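Local structure of putative glycosyl hydrolase (Bacteroides thetaiotaomicron VPI-5482, 3K11) at residues T326-A337 against V353-K364; G369-T378 against R390-Y400. The protein is of unknown function but probably acts as a glycoside hydrolase, cleaving glycosidic bonds in carbohydrates. All coordinates share one frame; numbering follows the deposited sequence.

Contact 1: T326-A337 against V353-K364; sequences TSATAIYVYCLA and VAQLGWHAVAGK
The indole of W358 meets V333 at its edge, where V333 CG1 lies near the ring plane; that methyl is 4.2 Å from W358 CB. One face of the ring is covered from its own helix by A362 CB, set toward the rim. The helices 326-337 and 353-362 run roughly antiparallel, their axes 8.8 Å apart and their directions 147° from each other, an arrangement consistent with the helical architecture of this six-hairpin clan. G357 permits the close approach: V333 CG2 rests directly on its backbone, 3.4 Å from G357 C, with no side chain in between. With CG1 anti to the backbone N (chi1 170°), V333 straddles the opposite helix, sending CG1 to the A354 carbonyl and the tryptophan and CG2 to the glycine. Beside it, T329 and V361 lie alongside each other, pointing opposite ways, and their CG2 methyls are tightly packed at 3.5 Å. V361 CG2 also touches A330 CB. L336 divides its contacts, with CB against A354 CB at 4.1 Å and CD1 across V353 CG1 at 3.5 Å. No hydrogen bond joins the two segments. The threonine hydroxyls find other partners: T329 OG1 bonds to E325 O and W313 N, while T326 OG1 bonds to E372 O and meets the aliphatic start of K364 at CG. Around this pair, helix 265-281 packs on A328 and Y332, helix 289-304 on L336 and V353, and helix 400-416 on A330 and A337; just ahead of T326 lies the short strand 324-325.

Contact 2: G369-T378 against R390-Y400; sequences GQVEGTCVGT and RPVNVYAAHGY. With EDO (1,2-ethanediol), chain T.
R390 clasps the end of the facing loop at G377 and T378, beside a single antiparallel bridge in which C375 and V392 form a non-hydrogen-bonded pair. These irregular segments flank the short helix 384-388 in what is probably the (alpha/alpha)6 barrel of this family. From R390 CB, 3.5 Å from C375 SG, the chain bends at chi2 and chi3 (-50° and -59°), laying CG and CD along T378 OG1 and CG2. NE then donates to T378 OG1 at 2.9 Å and NH2 to G377 O, both acceptors in the guanidinium plane. T378 OG1 in turn donates a hydrogen bond to V376 O from above the carbonyl plane, so one hydroxyl ties three residues together. P391 CD covers part of one guanidinium face, and the backbone O of H14 of the third subunit accepts a weak additional bond from R390 NH2. The bridge is framed by V376 N to P391 O and N393 N to T374 O, the latter at 3.1 Å. Next, N393 OD1 accepts from Y395 N in an Asx turn, inside a type I turn that ends at A396, whose methyl packs on T374 CG2 at 3.6 Å. Q370 sets its amide almost perpendicular to the Y395 ring (89°) and bonds through NE2 to Y42 OH. A water donates to V371 O and A396 O and also bonds to T374 OG1, filling the joint between the loops. V371 CB lies over one face of Y400, near the rim, and the phenol does double duty: Y400 OH accepts from V371 N at 3.0 Å and donates to V394 O at 2.6 Å.

In the fold
Contact 1 is buried core, two neighbouring helices meshed through methyls and a glycine, whereas contact 2 is only partly buried and joins loops through backbone, guanidinium, phenol and water hydrogen bonds. The loop pair nevertheless buries about twice the surface, 927 against 466 Å². The two follow one another along the chain with centres about 15 Å apart, and they touch: K364 O lies 2.8 Å from E372 N, a probable hydrogen bond, and T326 CG2 packs on V371 CG1. Segment 369-378 thus runs past the start of helix 326-342. Both reach subunit boundaries, contact 1 toward the second subunit and contact 2 toward the third.

Contact 1: T326-A337 against V353-K364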
loop_
_atom_site.group_PDB
_atom_site.type_symbol
_atom_site.label_atom_id
_atom_site.label_comp_id
_atom_site.label_asym_id
_atom_site.label_seq_id
_atom_site.Cartn_x
_atom_site.Cartn_y
_atom_site.Cartn_z
ATOM N N THR A 326 0.580 5.919 19.067
ATOM C CA THR A 326 1.544 5.557 20.091
ATOM C C THR A 326 1.162 4.338 20.905
ATOM O O THR A 326 2.026 3.498 21.193
ATOM C CB THR A 326 1.744 6.755 21.029
ATOM O OG1 THR A 326 2.220 7.884 20.270
ATOM C CG2 THR A 326 2.751 6.409 22.187
ATOM N N SER A 327 -0.102 4.254 21.355
ATOM C CA SER A 327 -0.447 3.162 22.271
ATOM C C SER A 327 -0.279 1.785 21.607
ATOM O O SER A 327 0.297 0.877 22.188
ATOM C CB SER A 327 -1.838 3.303 22.876
ATOM O OG SER A 327 -2.881 3.263 21.918
ATOM N N ALA A 328 -0.731 1.643 20.380
ATOM C CA ALA A 328 -0.561 0.393 19.665
ATOM C C ALA A 328 0.900 0.067 19.491
ATOM O O ALA A 328 1.324 -1.077 19.656
ATOM C CB ALA A 328 -1.219 0.468 18.289
ATOM N N THR A 329 1.684 1.079 19.144
ATOM C CA THR A 329 3.113 0.913 18.967
ATOM C C THR A 329 3.749 0.362 20.218
ATOM O O THR A 329 4.532 -0.613 20.158
ATOM C CB THR A 329 3.781 2.243 18.544
ATOM O OG1 THR A 329 3.228 2.668 17.286
ATOM C CG2 THR A 329 5.297 2.082 18.418
ATOM N N ALA A 330 3.370 0.923 21.366
ATOM C CA ALA A 330 3.906 0.443 22.644
ATOM C C ALA A 330 3.518 -1.022 22.920
ATOM O O ALA A 330 4.338 -1.820 23.405
ATOM C CB ALA A 330 3.425 1.353 23.824
ATOM N N ILE A 331 2.252 -1.339 22.709
ATOM C CA ILE A 331 1.772 -2.709 22.858
ATOM C C ILE A 331 2.616 -3.674 21.985
ATOM O O ILE A 331 3.073 -4.719 22.497
ATOM C CB ILE A 331 0.283 -2.891 22.510
ATOM C CG1 ILE A 331 -0.642 -2.096 23.462
ATOM C CG2 ILE A 331 -0.081 -4.399 22.541
ATOM C CD1 ILE A 331 -2.098 -1.866 22.881
ATOM N N TYR A 332 2.835 -3.345 20.720
ATOM C CA TYR A 332 3.632 -4.207 19.861
ATOM C C TYR A 332 5.038 -4.374 20.370
ATOM O O TYR A 332 5.606 -5.479 20.323
ATOM C CB TYR A 332 3.690 -3.723 18.434
ATOM C CG TYR A 332 2.315 -3.585 17.787
ATOM C CD1 TYR A 332 1.316 -4.530 17.992
ATOM C CD2 TYR A 332 2.045 -2.553 16.923
ATOM C CE1 TYR A 332 0.070 -4.398 17.379
ATOM C CE2 TYR A 332 0.790 -2.417 16.300
ATOM C CZ TYR A 332 -0.185 -3.334 16.552
ATOM O OH TYR A 332 -1.442 -3.200 15.976
ATOM N N VAL A 333 5.633 -3.287 20.818
ATOM C CA VAL A 333 7.008 -3.372 21.388
ATOM C C VAL A 333 7.025 -4.358 22.568
ATOM O O VAL A 333 7.927 -5.184 22.669
ATOM C CB VAL A 333 7.535 -1.980 21.820
ATOM C CG1 VAL A 333 8.851 -2.073 22.636
ATOM C CG2 VAL A 333 7.747 -1.074 20.553
ATOM N N TYR A 334 6.061 -4.237 23.471
ATOM C CA TYR A 334 5.987 -5.167 24.588
ATOM C C TYR A 334 5.884 -6.590 24.051
ATOM O O TYR A 334 6.589 -7.486 24.510
ATOM C CB TYR A 334 4.805 -4.920 25.540
ATOM C CG TYR A 334 4.590 -6.149 26.403
ATOM C CD1 TYR A 334 5.447 -6.436 27.463
ATOM C CD2 TYR A 334 3.582 -7.072 26.125
ATOM C CE1 TYR A 334 5.284 -7.586 28.204
ATOM C CE2 TYR A 334 3.437 -8.260 26.865
ATOM C CZ TYR A 334 4.292 -8.490 27.906
ATOM O OH TYR A 334 4.167 -9.620 28.681
ATOM N N CYS A 335 4.928 -6.819 23.159
ATOM C CA CYS A 335 4.704 -8.180 22.709
ATOM C C CYS A 335 5.930 -8.790 22.061
ATOM O O CYS A 335 6.206 -9.961 22.238
ATOM C CB CYS A 335 3.571 -8.240 21.719
ATOM S SG CYS A 335 1.977 -7.873 22.548
ATOM N N LEU A 336 6.612 -7.997 21.251
ATOM C CA LEU A 336 7.774 -8.490 20.522
ATOM C C LEU A 336 8.927 -8.776 21.459
ATOM O O LEU A 336 9.537 -9.862 21.387
ATOM C CB LEU A 336 8.164 -7.509 19.423
ATOM C CG LEU A 336 7.211 -7.336 18.253
ATOM C CD1 LEU A 336 7.646 -6.102 17.400
ATOM C CD2 LEU A 336 7.023 -8.662 17.396
ATOM N N ALA A 337 9.216 -7.855 22.383
ATOM C CA ALA A 337 10.307 -8.080 23.354
ATOM C C ALA A 337 9.993 -9.308 24.203
ATOM O O ALA A 337 10.883 -10.130 24.483
ATOM C CB ALA A 337 10.491 -6.846 24.223
ATOM N N VAL A 353 13.227 -4.553 15.450
ATOM C CA VAL A 353 11.857 -4.066 15.337
ATOM C C VAL A 353 11.391 -3.505 16.672
ATOM O O VAL A 353 10.898 -2.393 16.762
ATOM C CB VAL A 353 10.909 -5.172 14.868
ATOM C CG1 VAL A 353 9.455 -4.630 14.741
ATOM C CG2 VAL A 353 11.385 -5.731 13.494
ATOM N N ALA A 354 11.571 -4.289 17.724
ATOM C CA ALA A 354 11.209 -3.868 19.066
ATOM C C ALA A 354 12.026 -2.637 19.468
ATOM O O ALA A 354 11.505 -1.677 20.052
ATOM C CB ALA A 354 11.408 -5.033 20.054
ATOM N N GLN A 355 13.331 -2.675 19.209
ATOM C CA GLN A 355 14.206 -1.589 19.608
ATOM C C GLN A 355 13.817 -0.252 18.939
ATOM O O GLN A 355 13.763 0.790 19.595
ATOM C CB GLN A 355 15.652 -1.970 19.284
ATOM C CG GLN A 355 16.697 -0.941 19.778
ATOM C CD GLN A 355 17.948 -1.557 20.341
ATOM O OE1 GLN A 355 17.933 -2.673 20.857
ATOM N NE2 GLN A 355 19.026 -0.797 20.331
ATOM N N LEU A 356 13.559 -0.285 17.646
ATOM C CA LEU A 356 13.141 0.897 16.891
ATOM C C LEU A 356 11.800 1.363 17.414
ATOM O O LEU A 356 11.539 2.576 17.571
ATOM C CB LEU A 356 13.020 0.573 15.405
ATOM C CG LEU A 356 12.448 1.692 14.541
ATOM C CD1 LEU A 356 13.311 2.984 14.618
ATOM C CD2 LEU A 356 12.208 1.252 13.094
ATOM N N GLY A 357 10.893 0.418 17.640
ATOM C CA GLY A 357 9.597 0.794 18.212
ATOM C C GLY A 357 9.712 1.486 19.550
ATOM O O GLY A 357 8.940 2.416 19.830
ATOM N N TRP A 358 10.646 1.033 20.402
ATOM C CA TRP A 358 10.908 1.698 21.671
ATOM C C TRP A 358 11.446 3.125 21.460
ATOM O O TRP A 358 11.003 4.050 22.126
ATOM C CB TRP A 358 11.836 0.886 22.624
ATOM C CG TRP A 358 11.988 1.693 23.913
ATOM C CD1 TRP A 358 13.005 2.500 24.213
ATOM C CD2 TRP A 358 10.979 1.939 24.894
ATOM N NE1 TRP A 358 12.766 3.162 25.376
ATOM C CE2 TRP A 358 11.507 2.872 25.801
ATOM C CE3 TRP A 358 9.677 1.477 25.083
ATOM C CZ2 TRP A 358 10.824 3.294 26.938
ATOM C CZ3 TRP A 358 8.970 1.925 26.191
ATOM C CH2 TRP A 358 9.532 2.846 27.090
ATOM N N HIS A 359 12.393 3.307 20.547
ATOM C CA HIS A 359 12.884 4.658 20.248
ATOM C C HIS A 359 11.722 5.577 19.876
ATOM O O HIS A 359 11.650 6.736 20.327
ATOM C CB HIS A 359 13.895 4.641 19.104
ATOM C CG HIS A 359 15.275 4.223 19.509
ATOM N ND1 HIS A 359 16.012 4.890 20.468
ATOM C CD2 HIS A 359 16.058 3.208 19.073
ATOM C CE1 HIS A 359 17.189 4.297 20.601
ATOM N NE2 HIS A 359 17.251 3.288 19.749
ATOM N N ALA A 360 10.800 5.039 19.077
ATOM C CA ALA A 360 9.633 5.773 18.604
ATOM C C ALA A 360 8.774 6.195 19.817
ATOM O O ALA A 360 8.480 7.359 20.033
ATOM C CB ALA A 360 8.805 4.908 17.654
ATOM N N VAL A 361 8.433 5.227 20.633
ATOM C CA VAL A 361 7.598 5.467 21.797
ATOM C C VAL A 361 8.252 6.422 22.826
ATOM O O VAL A 361 7.593 7.333 23.373
ATOM C CB VAL A 361 7.251 4.079 22.453
ATOM C CG1 VAL A 361 6.711 4.209 23.798
ATOM C CG2 VAL A 361 6.263 3.322 21.518
ATOM N N ALA A 362 9.530 6.213 23.116
ATOM C CA ALA A 362 10.211 7.040 24.088
ATOM C C ALA A 362 10.192 8.515 23.646
ATOM O O ALA A 362 10.140 9.406 24.466
ATOM C CB ALA A 362 11.640 6.528 24.330
ATOM N N GLY A 363 10.232 8.756 22.353
ATOM C CA GLY A 363 10.102 10.111 21.802
ATOM C C GLY A 363 8.764 10.783 22.034
ATOM O O GLY A 363 8.638 11.987 21.828
ATOM N N LYS A 364 7.772 10.035 22.490
ATOM C CA LYS A 364 6.439 10.578 22.776
ATOM C C LYS A 364 6.186 10.710 24.276
ATOM O O LYS A 364 5.097 11.080 24.689
ATOM C CB LYS A 364 5.385 9.703 22.135
ATOM C CG LYS A 364 5.441 9.726 20.618
ATOM C CD LYS A 364 4.893 11.021 20.073
ATOM C CE LYS A 364 5.197 11.124 18.586
ATOM N NZ LYS A 364 4.673 12.404 18.035
#

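Contact 2: G369-T378 against R390-Y400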
loop_
_atom_site.group_PDB
_atom_site.type_symbol
_atom_site.label_atom_id
_atom_site.label_comp_id
_atom_site.label_asym_id
_atom_site.label_seq_id
_atom_site.Cartn_x
_atom_site.Cartn_y
_atom_site.Cartn_z
ATOM N N GLY A 369 6.077 13.633 31.594
ATOM C CA GLY A 369 5.849 12.204 31.763
ATOM C C GLY A 369 4.571 11.710 31.106
ATOM O O GLY A 369 4.153 10.548 31.309
ATOM N N GLN A 370 3.908 12.607 30.366
ATOM C CA GLN A 370 2.728 12.220 29.603
ATOM C C GLN A 370 3.148 11.467 28.364
ATOM O O GLN A 370 4.270 11.591 27.909
ATOM C CB GLN A 370 1.913 13.437 29.183
ATOM C CG GLN A 370 1.387 14.256 30.365
ATOM C CD GLN A 370 0.621 15.467 29.913
ATOM O OE1 GLN A 370 1.015 16.126 28.941
ATOM N NE2 GLN A 370 -0.463 15.794 30.623
ATOM N N VAL A 371 2.214 10.712 27.813
ATOM C CA VAL A 371 2.432 9.956 26.588
ATOM C C VAL A 371 1.580 10.609 25.508
ATOM O O VAL A 371 0.332 10.599 25.576
ATOM C CB VAL A 371 2.069 8.467 26.760
ATOM C CG1 VAL A 371 2.135 7.755 25.415
ATOM C CG2 VAL A 371 3.002 7.809 27.823
ATOM N N GLU A 372 2.262 11.168 24.519
ATOM C CA GLU A 372 1.617 11.857 23.389
ATOM C C GLU A 372 1.306 10.928 22.223
ATOM O O GLU A 372 1.947 9.894 22.039
ATOM C CB GLU A 372 2.506 13.001 22.886
ATOM C CG GLU A 372 2.833 14.038 23.989
ATOM C CD GLU A 372 3.584 15.288 23.503
ATOM O OE1 GLU A 372 3.985 15.398 22.306
ATOM O OE2 GLU A 372 3.730 16.215 24.347
ATOM N N GLY A 373 0.353 11.352 21.389
ATOM C CA GLY A 373 -0.002 10.612 20.179
ATOM C C GLY A 373 -0.869 9.368 20.373
ATOM O O GLY A 373 -0.925 8.526 19.453
ATOM N N THR A 374 -1.575 9.275 21.501
ATOM C CA THR A 374 -2.448 8.144 21.779
ATOM C C THR A 374 -3.879 8.428 21.330
ATOM O O THR A 374 -4.466 9.428 21.722
ATOM C CB THR A 374 -2.502 7.817 23.254
ATOM O OG1 THR A 374 -1.189 7.441 23.699
ATOM C CG2 THR A 374 -3.489 6.672 23.544
ATOM N N CYS A 375 -4.435 7.501 20.551
ATOM C CA CYS A 375 -5.827 7.517 20.089
ATOM C C CYS A 375 -6.780 7.411 21.297
ATOM O O CYS A 375 -6.597 6.578 22.181
ATOM C CB CYS A 375 -6.065 6.315 19.140
ATOM S SG CYS A 375 -7.753 6.152 18.564
ATOM N N VAL A 376 -7.779 8.274 21.339
ATOM C CA VAL A 376 -8.754 8.260 22.433
ATOM C C VAL A 376 -9.682 7.030 22.367
ATOM O O VAL A 376 -9.605 6.231 21.442
ATOM C CB VAL A 376 -9.596 9.568 22.439
ATOM C CG1 VAL A 376 -8.670 10.791 22.704
ATOM C CG2 VAL A 376 -10.437 9.671 21.144
ATOM N N GLY A 377 -10.560 6.873 23.356
ATOM C CA GLY A 377 -11.482 5.731 23.362
ATOM C C GLY A 377 -12.194 5.704 22.024
ATOM O O GLY A 377 -12.629 6.753 21.544
ATOM N N THR A 378 -12.300 4.521 21.436
ATOM C CA THR A 378 -12.745 4.352 20.010
ATOM C C THR A 378 -13.590 3.078 19.879
ATOM O O THR A 378 -13.158 1.975 20.278
ATOM C CB THR A 378 -11.514 4.291 19.094
ATOM O OG1 THR A 378 -10.904 5.581 19.073
ATOM C CG2 THR A 378 -11.885 3.862 17.649
ATOM N N ARG A 390 -9.917 9.618 14.448
ATOM C CA ARG A 390 -10.018 9.495 15.931
ATOM C C ARG A 390 -9.053 10.457 16.582
ATOM O O ARG A 390 -7.861 10.466 16.259
ATOM C CB ARG A 390 -9.715 8.081 16.392
ATOM C CG ARG A 390 -10.714 6.990 15.923
ATOM C CD ARG A 390 -12.159 7.286 16.155
ATOM N NE ARG A 390 -12.482 7.496 17.570
ATOM C CZ ARG A 390 -13.348 8.402 18.037
ATOM N NH1 ARG A 390 -13.978 9.234 17.234
ATOM N NH2 ARG A 390 -13.545 8.487 19.347
ATOM N N PRO A 391 -9.542 11.300 17.490
ATOM C CA PRO A 391 -8.621 12.207 18.190
ATOM C C PRO A 391 -7.527 11.537 18.981
ATOM O O PRO A 391 -7.701 10.391 19.391
ATOM C CB PRO A 391 -9.539 12.931 19.178
ATOM C CG PRO A 391 -10.881 12.920 18.486
ATOM C CD PRO A 391 -10.951 11.552 17.856
ATOM N N VAL A 392 -6.423 12.262 19.204
ATOM C CA VAL A 392 -5.371 11.865 20.119
ATOM C C VAL A 392 -5.349 12.858 21.273
ATOM O O VAL A 392 -5.699 14.038 21.088
ATOM C CB VAL A 392 -3.969 11.787 19.460
ATOM C CG1 VAL A 392 -3.939 10.650 18.366
ATOM C CG2 VAL A 392 -3.484 13.164 18.931
ATOM N N ASN A 393 -4.976 12.379 22.463
ATOM C CA ASN A 393 -4.919 13.247 23.613
ATOM C C ASN A 393 -4.000 12.650 24.664
ATOM O O ASN A 393 -4.007 11.443 24.853
ATOM C CB ASN A 393 -6.311 13.451 24.216
ATOM C CG ASN A 393 -6.346 14.626 25.148
ATOM O OD1 ASN A 393 -6.043 14.483 26.319
ATOM N ND2 ASN A 393 -6.578 15.823 24.604
ATOM N N VAL A 394 -3.197 13.505 25.309
ATOM C CA VAL A 394 -2.333 13.078 26.419
ATOM C C VAL A 394 -3.069 12.399 27.534
ATOM O O VAL A 394 -2.490 11.553 28.244
ATOM C CB VAL A 394 -1.516 14.258 26.970
ATOM C CG1 VAL A 394 -0.484 14.715 25.887
ATOM C CG2 VAL A 394 -2.465 15.373 27.457
ATOM N N TYR A 395 -4.335 12.743 27.709
ATOM C CA TYR A 395 -5.109 12.106 28.754
ATOM C C TYR A 395 -5.821 10.804 28.376
ATOM O O TYR A 395 -6.547 10.252 29.200
ATOM C CB TYR A 395 -6.117 13.085 29.334
ATOM C CG TYR A 395 -5.421 14.215 30.049
ATOM C CD1 TYR A 395 -4.674 13.956 31.188
ATOM C CD2 TYR A 395 -5.474 15.525 29.566
ATOM C CE1 TYR A 395 -4.009 14.950 31.850
ATOM C CE2 TYR A 395 -4.795 16.544 30.238
ATOM C CZ TYR A 395 -4.066 16.232 31.381
ATOM O OH TYR A 395 -3.393 17.205 32.118
ATOM N N ALA A 396 -5.674 10.344 27.124
ATOM C CA ALA A 396 -6.130 9.007 26.745
ATOM C C ALA A 396 -5.327 8.067 27.618
ATOM O O ALA A 396 -4.089 8.005 27.496
ATOM C CB ALA A 396 -5.837 8.746 25.292
ATOM N N ALA A 397 -6.013 7.299 28.458
ATOM C CA ALA A 397 -5.333 6.472 29.458
ATOM C C ALA A 397 -4.611 5.255 28.844
ATOM O O ALA A 397 -3.752 4.610 29.465
ATOM C CB ALA A 397 -6.323 5.996 30.492
ATOM N N HIS A 398 -4.958 4.948 27.613
ATOM C CA HIS A 398 -4.500 3.749 26.939
ATOM C C HIS A 398 -3.032 3.747 26.675
ATOM O O HIS A 398 -2.487 2.697 26.368
ATOM C CB HIS A 398 -5.160 3.636 25.563
ATOM C CG HIS A 398 -6.630 3.817 25.599
ATOM N ND1 HIS A 398 -7.216 5.051 25.700
ATOM C CD2 HIS A 398 -7.641 2.910 25.589
ATOM C CE1 HIS A 398 -8.527 4.893 25.759
ATOM N NE2 HIS A 398 -8.806 3.611 25.646
ATOM N N GLY A 399 -2.398 4.924 26.703
ATOM C CA GLY A 399 -0.970 4.968 26.403
ATOM C C GLY A 399 -0.072 4.513 27.531
ATOM O O GLY A 399 1.053 4.042 27.310
ATOM N N TYR A 400 -0.560 4.648 28.764
ATOM C CA TYR A 400 0.338 4.586 29.928
ATOM C C TYR A 400 0.825 3.164 30.240
ATOM O O TYR A 400 2.050 2.947 30.367
ATOM C CB TYR A 400 -0.344 5.307 31.133
ATOM C CG TYR A 400 -0.400 6.774 30.807
ATOM C CD1 TYR A 400 0.710 7.580 31.004
ATOM C CD2 TYR A 400 -1.469 7.307 30.109
ATOM C CE1 TYR A 400 0.727 8.919 30.574
ATOM C CE2 TYR A 400 -1.464 8.664 29.692
ATOM C CZ TYR A 400 -0.367 9.449 29.941
ATOM O OH TYR A 400 -0.318 10.760 29.503
HETATM C C1 EDO T . 7.189 14.211 23.321
HETATM O O1 EDO T . 6.553 14.231 22.011
HETATM C C2 EDO T . 8.090 15.428 23.541
HETATM O O2 EDO T . 7.312 16.643 23.721
HETATM O O HOH W 1 -1.636 8.498 26.275
#